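Long-range contacts in periplasmic beta-glucosidase (Pseudomonas aeruginosa, PDB 6R5I), which probably hydrolyses terminal, non-reducing beta-D-glucosyl residues with release of beta-D-glucose, as a periplasmic family 3 glycoside hydrolase: residues 385-390 with 430-435; 636-641 with 690-695; 657-662 with 712-717. All coordinates share one frame; numbering follows the deposited sequence.

Interaction 1 (385-390 with 430-435); sequences GPLAKS and ANVSGD
Pro386 and Ala430 make the tight spot where two loops meet in the alpha/beta domain known as the family 3 C-terminal domain. Each loop follows one of two neighbouring parallel strands, 380-384 and 423-427, and each leads into a helix, so the contact joins two adjacent strand-to-helix turns at the same end of the sheet. The pyrrolidine ring lies against the carbonyl oxygen of Ala430, with Pro386 CB 3.2 Å, CG 3.5 Å and CD 3.6 Å from Ala430 O. The type I turn from Gly385 to Ala388, closed by the bond from Ala388 N to Gly385 O, presents the proline to the other loop. Pro386 CB also sits 3.8 Å from Val432 N, and the contact rests on carbon against backbone rather than on a polar bond.

Beyond the ring the packing relaxes. Pro386 CB and Val432 CB are 4.5 Å apart, and Leu387, which is modelled in two conformers, reaches Val432 loosely. Gln499 of helix 497-508 touches all three of these side chains and covers the seam. On the looser side the partly exposed Asn431 turns its CB away from the proline: its OD1 accepts from Asp452 N and Lys428 NZ. At the far end of 430-435 the chain folds into an ST turn, and Asp435 takes the N-cap position of helix 436-442. That turn is closed by Asp435 N donating to Ser433 OG at 3.1 Å.

Interaction 2 (636-641 with 690-695); sequences TLEARV and VFRLGE
Val690 holds CG1 anti to its backbone N (chi1 180°) and so spreads its two methyls toward Glu638 and Arg640 on the facing strand. Arg640 starts out beside Val690, pointing the same way, and a bend at chi3 (137°) swings the guanidinium across the valine. This is one side of an antiparallel pair in the three-stranded sheet of the fibronectin type III-like beta-sandwich, where 636-645 is the central strand and 686-694 an outer one.

Val690 CG2 sits over the centre of the guanidinium, 3.5 Å above its plane, while Arg640 NE is held by a salt bridge to Glu688. Val690 CG1 meets the extended Glu638 at CD, 3.8 Å away. The ends of Glu638 and Arg640 are modelled too close together, so their exact placing is doubtful. Further along this polar face, Glu638 OE2 and Arg692 NH1 are 4.4 Å apart, opposite charges that may attract, though too far apart for a salt bridge, and Thr636 CG2 rests on Arg692 CB at 3.9 Å.

The backbones are joined by two hydrogen-bonded pairs, Leu637 with Leu693 and Ala639 with Phe691, each closed by two short N-H to O bonds. Those four residues put their side chains on the buried face, where Ala639, Phe691 and Leu693 pack on Leu657, and Ala639 and Leu693 also on Val716. There Ala639 CB lies 4.2 Å from Phe691 CB.

Interaction 3 (657-662 with 712-717); sequences LYLQDP and GEFKVF. With MG (magnesium ion), chain D.
Tyr658 with Phe717 and Gln660 with Lys715 are the hydrogen-bonded pairs of two antiparallel strands running at 160° to each other, with four nearly straight N-H to O bonds.

On the face carrying these four side chains, Phe717 lies with its ring edge along the other strand: Tyr658 O and Gln660 CB both sit near the ring plane, the latter 3.7 Å from Phe717 CE1. Gln660, extended with CG anti to the backbone N (chi1 -176°), runs beside Lys715, and its NE2 comes 3.5 Å from Lys715 CD. The same Gln660 NE2 lies 3.7 Å from Phe717 CZ. Tyr658 leads away, its ring meeting that of Tyr578 and its OH bonding to Gln656.

The other face is apolar. Leu657 CD1 packs on Val716 CG1 at 3.8 Å, and Leu659 CD1 reaches Phe714 CB.

Where the strand pairing ends, Phe714 crosses the carboxylate of Asp661 obliquely, CE1 standing 3.5 Å from Asp661 CG with the two planes turned 37° apart. The acid's branches divide the work: OD1 binds magnesium at 2.1 Å, and OD2 takes a salt bridge from Arg668 and accepts a hydrogen bond from a metal-bound water, which together fix the carboxylate's rotation. A second metal water donates to Glu713 O, so the facing strand serves the ion through its second shell; Pro662 CD lies 3.3 Å from that same carbonyl oxygen. With Val663 O and four waters completing six ligands, this is a magnesium site set at the end of a strand pair in the fibronectin type III-like sandwich.

How the interactions relate
Interaction 1 comes first along the chain and stands apart: its centre is about 48 Å from that of interaction 2 and about 46 Å from that of interaction 3, in the alpha/beta domain known as the family 3 C-terminal domain. Interactions 2 and 3 share the fibronectin type III-like sandwich, their centres about 12 Å apart, one in each sheet. Their segments alternate in sequence (636-641, 657-662, 690-695, 712-717), so the chain passes back and forth between the layers. The inner faces meet directly: Leu657 CD1 lies 3.5 Å from Phe691 CB, and Leu693 CD1 lies 3.9 Å from Val716 CG2. Both strand pairs thus build one core, with the magnesium site at its margin.

Interaction 1 (385-390 with 430-435)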
# COMPACT_ATOMS: atom_id res chain seq x y z
N GLY A 385 -12.10 14.48 28.91
CA GLY A 385 -11.30 13.61 28.04
C GLY A 385 -9.88 13.48 28.55
O GLY A 385 -9.39 14.33 29.31
N PRO A 386 -9.19 12.41 28.11
CA PRO A 386 -7.87 12.11 28.63
C PRO A 386 -6.80 13.11 28.16
O PRO A 386 -5.75 13.08 28.74
CB PRO A 386 -7.59 10.69 28.13
CG PRO A 386 -8.52 10.50 26.94
CD PRO A 386 -9.72 11.37 27.21
N LEU A 387 -7.06 13.93 27.14
CA LEU A 387 -6.05 14.90 26.65
C LEU A 387 -6.30 16.30 27.22
O LEU A 387 -5.48 17.19 26.97
CB LEU A 387 -6.06 14.92 25.12
CG LEU A 387 -5.47 13.70 24.41
CD1 LEU A 387 -4.09 13.38 24.98
CD2 LEU A 387 -6.38 12.49 24.49
N ALA A 388 -7.38 16.50 27.97
CA ALA A 388 -7.79 17.85 28.44
C ALA A 388 -6.72 18.47 29.34
O ALA A 388 -6.48 19.71 29.20
CB ALA A 388 -9.13 17.82 29.13
N LYS A 389 -6.14 17.67 30.24
CA LYS A 389 -5.15 18.15 31.23
C LYS A 389 -3.77 17.55 30.94
O LYS A 389 -2.92 17.59 31.85
CB LYS A 389 -5.59 17.83 32.66
CG LYS A 389 -6.75 18.65 33.17
CD LYS A 389 -6.68 18.81 34.68
CE LYS A 389 -7.80 19.63 35.27
NZ LYS A 389 -7.87 19.36 36.73
N SER A 390 -3.50 17.14 29.70
CA SER A 390 -2.21 16.52 29.34
C SER A 390 -1.19 17.57 28.87
O SER A 390 -1.34 18.11 27.75
CB SER A 390 -2.37 15.43 28.33
OG SER A 390 -1.11 14.81 28.10
N ALA A 430 -12.17 8.89 30.21
CA ALA A 430 -11.57 7.60 29.82
C ALA A 430 -10.05 7.74 29.85
O ALA A 430 -9.54 8.88 29.84
CB ALA A 430 -12.05 7.23 28.45
N ASN A 431 -9.37 6.61 29.92
CA ASN A 431 -7.92 6.55 29.64
C ASN A 431 -7.74 6.70 28.12
O ASN A 431 -8.70 6.48 27.35
CB ASN A 431 -7.30 5.28 30.20
CG ASN A 431 -7.20 5.34 31.71
OD1 ASN A 431 -6.78 6.35 32.28
ND2 ASN A 431 -7.63 4.26 32.36
N VAL A 432 -6.54 7.10 27.72
CA VAL A 432 -6.25 7.33 26.27
C VAL A 432 -6.51 6.04 25.50
O VAL A 432 -6.85 6.13 24.31
CB VAL A 432 -4.81 7.85 26.05
CG1 VAL A 432 -3.77 6.80 26.37
CG2 VAL A 432 -4.65 8.36 24.62
N SER A 433 -6.37 4.88 26.14
CA SER A 433 -6.72 3.56 25.57
C SER A 433 -7.36 2.67 26.64
O SER A 433 -6.96 2.74 27.81
CB SER A 433 -5.49 2.90 24.98
OG SER A 433 -5.86 1.65 24.42
N GLY A 434 -8.31 1.83 26.22
CA GLY A 434 -8.94 0.79 27.04
C GLY A 434 -8.20 -0.53 26.90
O GLY A 434 -8.56 -1.48 27.58
N ASP A 435 -7.23 -0.60 25.99
CA ASP A 435 -6.45 -1.81 25.67
C ASP A 435 -5.19 -1.80 26.54
O ASP A 435 -4.28 -0.95 26.27
CB ASP A 435 -6.14 -1.85 24.18
CG ASP A 435 -5.46 -3.14 23.72
OD1 ASP A 435 -4.86 -3.82 24.57
OD2 ASP A 435 -5.55 -3.44 22.50

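Interaction 2 (636-641 with 690-695)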
# COMPACT_ATOMS: atom_id res chain seq x y z
N THR A 636 5.05 33.70 -19.50
CA THR A 636 4.30 33.46 -18.25
C THR A 636 2.84 33.78 -18.55
O THR A 636 2.58 34.68 -19.36
CB THR A 636 4.89 34.32 -17.11
OG1 THR A 636 6.16 33.76 -16.82
CG2 THR A 636 4.08 34.31 -15.84
N LEU A 637 1.90 33.07 -17.95
CA LEU A 637 0.52 33.59 -17.95
C LEU A 637 0.05 33.75 -16.51
O LEU A 637 0.71 33.27 -15.58
CB LEU A 637 -0.42 32.79 -18.87
CG LEU A 637 -0.81 31.37 -18.50
CD1 LEU A 637 -1.73 31.31 -17.29
CD2 LEU A 637 -1.53 30.76 -19.70
N GLU A 638 -0.99 34.54 -16.36
CA GLU A 638 -1.60 34.89 -15.06
C GLU A 638 -2.97 34.24 -14.99
O GLU A 638 -3.74 34.31 -15.97
CB GLU A 638 -1.63 36.41 -14.93
CG GLU A 638 -0.24 36.99 -14.99
CD GLU A 638 -0.17 38.49 -14.81
OE1 GLU A 638 -1.19 39.15 -15.07
OE2 GLU A 638 0.91 38.99 -14.44
N ALA A 639 -3.23 33.58 -13.87
CA ALA A 639 -4.57 33.15 -13.45
C ALA A 639 -5.06 34.11 -12.35
O ALA A 639 -4.34 34.30 -11.34
CB ALA A 639 -4.51 31.71 -12.99
N ARG A 640 -6.21 34.73 -12.58
CA ARG A 640 -6.70 35.83 -11.72
C ARG A 640 -8.06 35.48 -11.14
O ARG A 640 -8.95 34.97 -11.85
CB ARG A 640 -6.83 37.13 -12.52
CG ARG A 640 -5.52 37.89 -12.67
CD ARG A 640 -5.73 39.09 -13.58
NE ARG A 640 -5.05 40.27 -13.06
CZ ARG A 640 -3.78 40.59 -13.28
NH1 ARG A 640 -3.02 39.81 -14.03
NH2 ARG A 640 -3.27 41.69 -12.77
N VAL A 641 -8.23 35.76 -9.87
CA VAL A 641 -9.52 35.52 -9.18
C VAL A 641 -9.60 36.54 -8.05
O VAL A 641 -8.54 36.92 -7.51
CB VAL A 641 -9.58 34.07 -8.67
CG1 VAL A 641 -8.48 33.79 -7.65
CG2 VAL A 641 -10.94 33.75 -8.13
N VAL A 690 -3.41 37.12 -8.08
CA VAL A 690 -2.76 36.87 -9.40
C VAL A 690 -1.77 35.73 -9.19
O VAL A 690 -0.75 35.93 -8.49
CB VAL A 690 -2.08 38.14 -9.92
CG1 VAL A 690 -1.41 37.90 -11.25
CG2 VAL A 690 -3.07 39.29 -9.99
N PHE A 691 -2.05 34.57 -9.77
CA PHE A 691 -1.10 33.44 -9.82
C PHE A 691 -0.32 33.52 -11.13
O PHE A 691 -0.93 33.75 -12.16
CB PHE A 691 -1.85 32.11 -9.72
CG PHE A 691 -2.53 31.88 -8.40
CD1 PHE A 691 -1.78 31.50 -7.30
CD2 PHE A 691 -3.89 31.98 -8.27
CE1 PHE A 691 -2.40 31.26 -6.08
CE2 PHE A 691 -4.51 31.71 -7.06
CZ PHE A 691 -3.76 31.37 -5.98
N ARG A 692 1.00 33.32 -11.07
CA ARG A 692 1.87 33.25 -12.27
C ARG A 692 2.16 31.79 -12.58
O ARG A 692 2.52 31.06 -11.66
CB ARG A 692 3.15 34.05 -12.01
CG ARG A 692 2.87 35.54 -11.83
CD ARG A 692 4.05 36.41 -12.27
NE ARG A 692 4.75 37.02 -11.14
CZ ARG A 692 4.26 38.01 -10.37
NH1 ARG A 692 3.05 38.50 -10.60
NH2 ARG A 692 4.99 38.50 -9.38
N LEU A 693 1.95 31.38 -13.83
CA LEU A 693 2.24 30.01 -14.30
C LEU A 693 3.17 30.11 -15.51
O LEU A 693 2.89 30.93 -16.39
CB LEU A 693 0.93 29.33 -14.70
CG LEU A 693 0.02 28.92 -13.54
CD1 LEU A 693 -1.38 28.63 -14.04
CD2 LEU A 693 0.59 27.71 -12.83
N GLY A 694 4.19 29.26 -15.54
CA GLY A 694 5.08 29.12 -16.70
C GLY A 694 5.33 27.68 -17.01
O GLY A 694 4.75 26.81 -16.33
N GLU A 695 6.17 27.44 -18.01
CA GLU A 695 6.59 26.09 -18.46
C GLU A 695 7.10 25.27 -17.26
O GLU A 695 6.80 24.08 -17.22
CB GLU A 695 7.65 26.25 -19.56
CG GLU A 695 8.00 24.96 -20.24
CD GLU A 695 9.14 25.03 -21.25
OE1 GLU A 695 9.73 26.12 -21.39
OE2 GLU A 695 9.40 24.01 -21.90

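Interaction 3 (657-662 with 712-717)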
# COMPACT_ATOMS: atom_id res chain seq x y z
N LEU A 657 -4.36 26.83 -6.12
CA LEU A 657 -4.27 26.69 -7.57
C LEU A 657 -3.70 25.30 -7.88
O LEU A 657 -2.60 24.94 -7.39
CB LEU A 657 -3.41 27.80 -8.17
CG LEU A 657 -3.44 27.74 -9.71
CD1 LEU A 657 -3.47 29.10 -10.33
CD2 LEU A 657 -2.29 26.91 -10.27
N TYR A 658 -4.46 24.56 -8.66
CA TYR A 658 -4.12 23.20 -9.13
C TYR A 658 -4.03 23.22 -10.65
O TYR A 658 -4.75 23.99 -11.30
CB TYR A 658 -5.16 22.21 -8.67
CG TYR A 658 -5.31 22.16 -7.17
CD1 TYR A 658 -6.15 23.04 -6.51
CD2 TYR A 658 -4.57 21.27 -6.41
CE1 TYR A 658 -6.29 23.01 -5.13
CE2 TYR A 658 -4.72 21.21 -5.03
CZ TYR A 658 -5.60 22.06 -4.39
OH TYR A 658 -5.71 22.02 -3.01
N LEU A 659 -3.20 22.31 -11.17
CA LEU A 659 -3.02 22.11 -12.61
C LEU A 659 -3.34 20.66 -12.95
O LEU A 659 -2.97 19.76 -12.15
CB LEU A 659 -1.56 22.45 -12.89
CG LEU A 659 -1.11 22.34 -14.32
CD1 LEU A 659 -1.68 23.50 -15.13
CD2 LEU A 659 0.41 22.33 -14.37
N GLN A 660 -3.98 20.45 -14.08
CA GLN A 660 -4.07 19.10 -14.68
C GLN A 660 -3.51 19.18 -16.09
O GLN A 660 -3.79 20.17 -16.81
CB GLN A 660 -5.48 18.57 -14.68
CG GLN A 660 -5.55 17.15 -15.21
CD GLN A 660 -6.95 16.62 -15.40
OE1 GLN A 660 -7.14 15.41 -15.64
NE2 GLN A 660 -7.92 17.50 -15.25
N ASP A 661 -2.76 18.16 -16.49
CA ASP A 661 -2.29 17.93 -17.87
C ASP A 661 -3.08 16.74 -18.41
O ASP A 661 -2.67 15.58 -18.22
CB ASP A 661 -0.80 17.67 -17.82
CG ASP A 661 -0.14 17.50 -19.16
OD1 ASP A 661 -0.89 17.56 -20.17
OD2 ASP A 661 1.08 17.20 -19.17
N PRO A 662 -4.26 16.98 -19.04
CA PRO A 662 -5.22 15.91 -19.30
C PRO A 662 -4.83 14.92 -20.39
O PRO A 662 -5.42 13.83 -20.42
CB PRO A 662 -6.50 16.62 -19.70
CG PRO A 662 -6.02 17.96 -20.25
CD PRO A 662 -4.80 18.31 -19.43
N GLY A 712 -0.03 21.15 -25.69
CA GLY A 712 -1.43 20.73 -25.57
C GLY A 712 -2.13 21.44 -24.43
O GLY A 712 -1.60 22.44 -23.89
N GLU A 713 -3.28 20.90 -24.04
CA GLU A 713 -4.17 21.55 -23.07
C GLU A 713 -3.58 21.41 -21.66
O GLU A 713 -2.99 20.34 -21.32
CB GLU A 713 -5.57 20.92 -23.11
CG GLU A 713 -6.59 21.64 -22.22
CD GLU A 713 -7.95 20.96 -22.20
OE1 GLU A 713 -8.10 19.91 -22.91
OE2 GLU A 713 -8.86 21.44 -21.47
N PHE A 714 -3.75 22.46 -20.85
CA PHE A 714 -3.59 22.42 -19.38
C PHE A 714 -4.87 22.99 -18.79
O PHE A 714 -5.42 23.97 -19.34
CB PHE A 714 -2.35 23.20 -18.93
CG PHE A 714 -1.07 22.50 -19.28
CD1 PHE A 714 -0.51 21.58 -18.41
CD2 PHE A 714 -0.44 22.72 -20.50
CE1 PHE A 714 0.64 20.87 -18.76
CE2 PHE A 714 0.70 22.02 -20.85
CZ PHE A 714 1.24 21.11 -19.97
N LYS A 715 -5.34 22.36 -17.71
CA LYS A 715 -6.51 22.84 -16.95
C LYS A 715 -5.97 23.50 -15.69
O LYS A 715 -5.14 22.88 -15.00
CB LYS A 715 -7.46 21.69 -16.64
CG LYS A 715 -8.16 21.08 -17.85
CD LYS A 715 -9.03 19.89 -17.51
CE LYS A 715 -10.21 20.26 -16.62
NZ LYS A 715 -11.35 20.73 -17.44
N VAL A 716 -6.47 24.69 -15.41
CA VAL A 716 -6.15 25.48 -14.19
C VAL A 716 -7.38 25.46 -13.30
O VAL A 716 -8.46 25.87 -13.76
CB VAL A 716 -5.75 26.92 -14.52
CG1 VAL A 716 -5.37 27.68 -13.25
CG2 VAL A 716 -4.60 26.94 -15.51
N PHE A 717 -7.23 24.97 -12.08
CA PHE A 717 -8.32 24.91 -11.09
C PHE A 717 -7.98 25.85 -9.95
O PHE A 717 -6.83 25.88 -9.49
CB PHE A 717 -8.47 23.54 -10.47
CG PHE A 717 -8.69 22.42 -11.44
CD1 PHE A 717 -7.62 21.88 -12.13
CD2 PHE A 717 -9.95 21.86 -11.57
CE1 PHE A 717 -7.82 20.81 -12.98
CE2 PHE A 717 -10.14 20.79 -12.43
CZ PHE A 717 -9.07 20.27 -13.12
MG MG D . -0.52 17.40 -22.25
O HOH W 1 1.37 16.72 -21.77
O HOH W 2 -2.62 18.09 -22.42
O HOH W 3 0.15 19.43 -22.44
O HOH W 4 -0.27 17.20 -24.41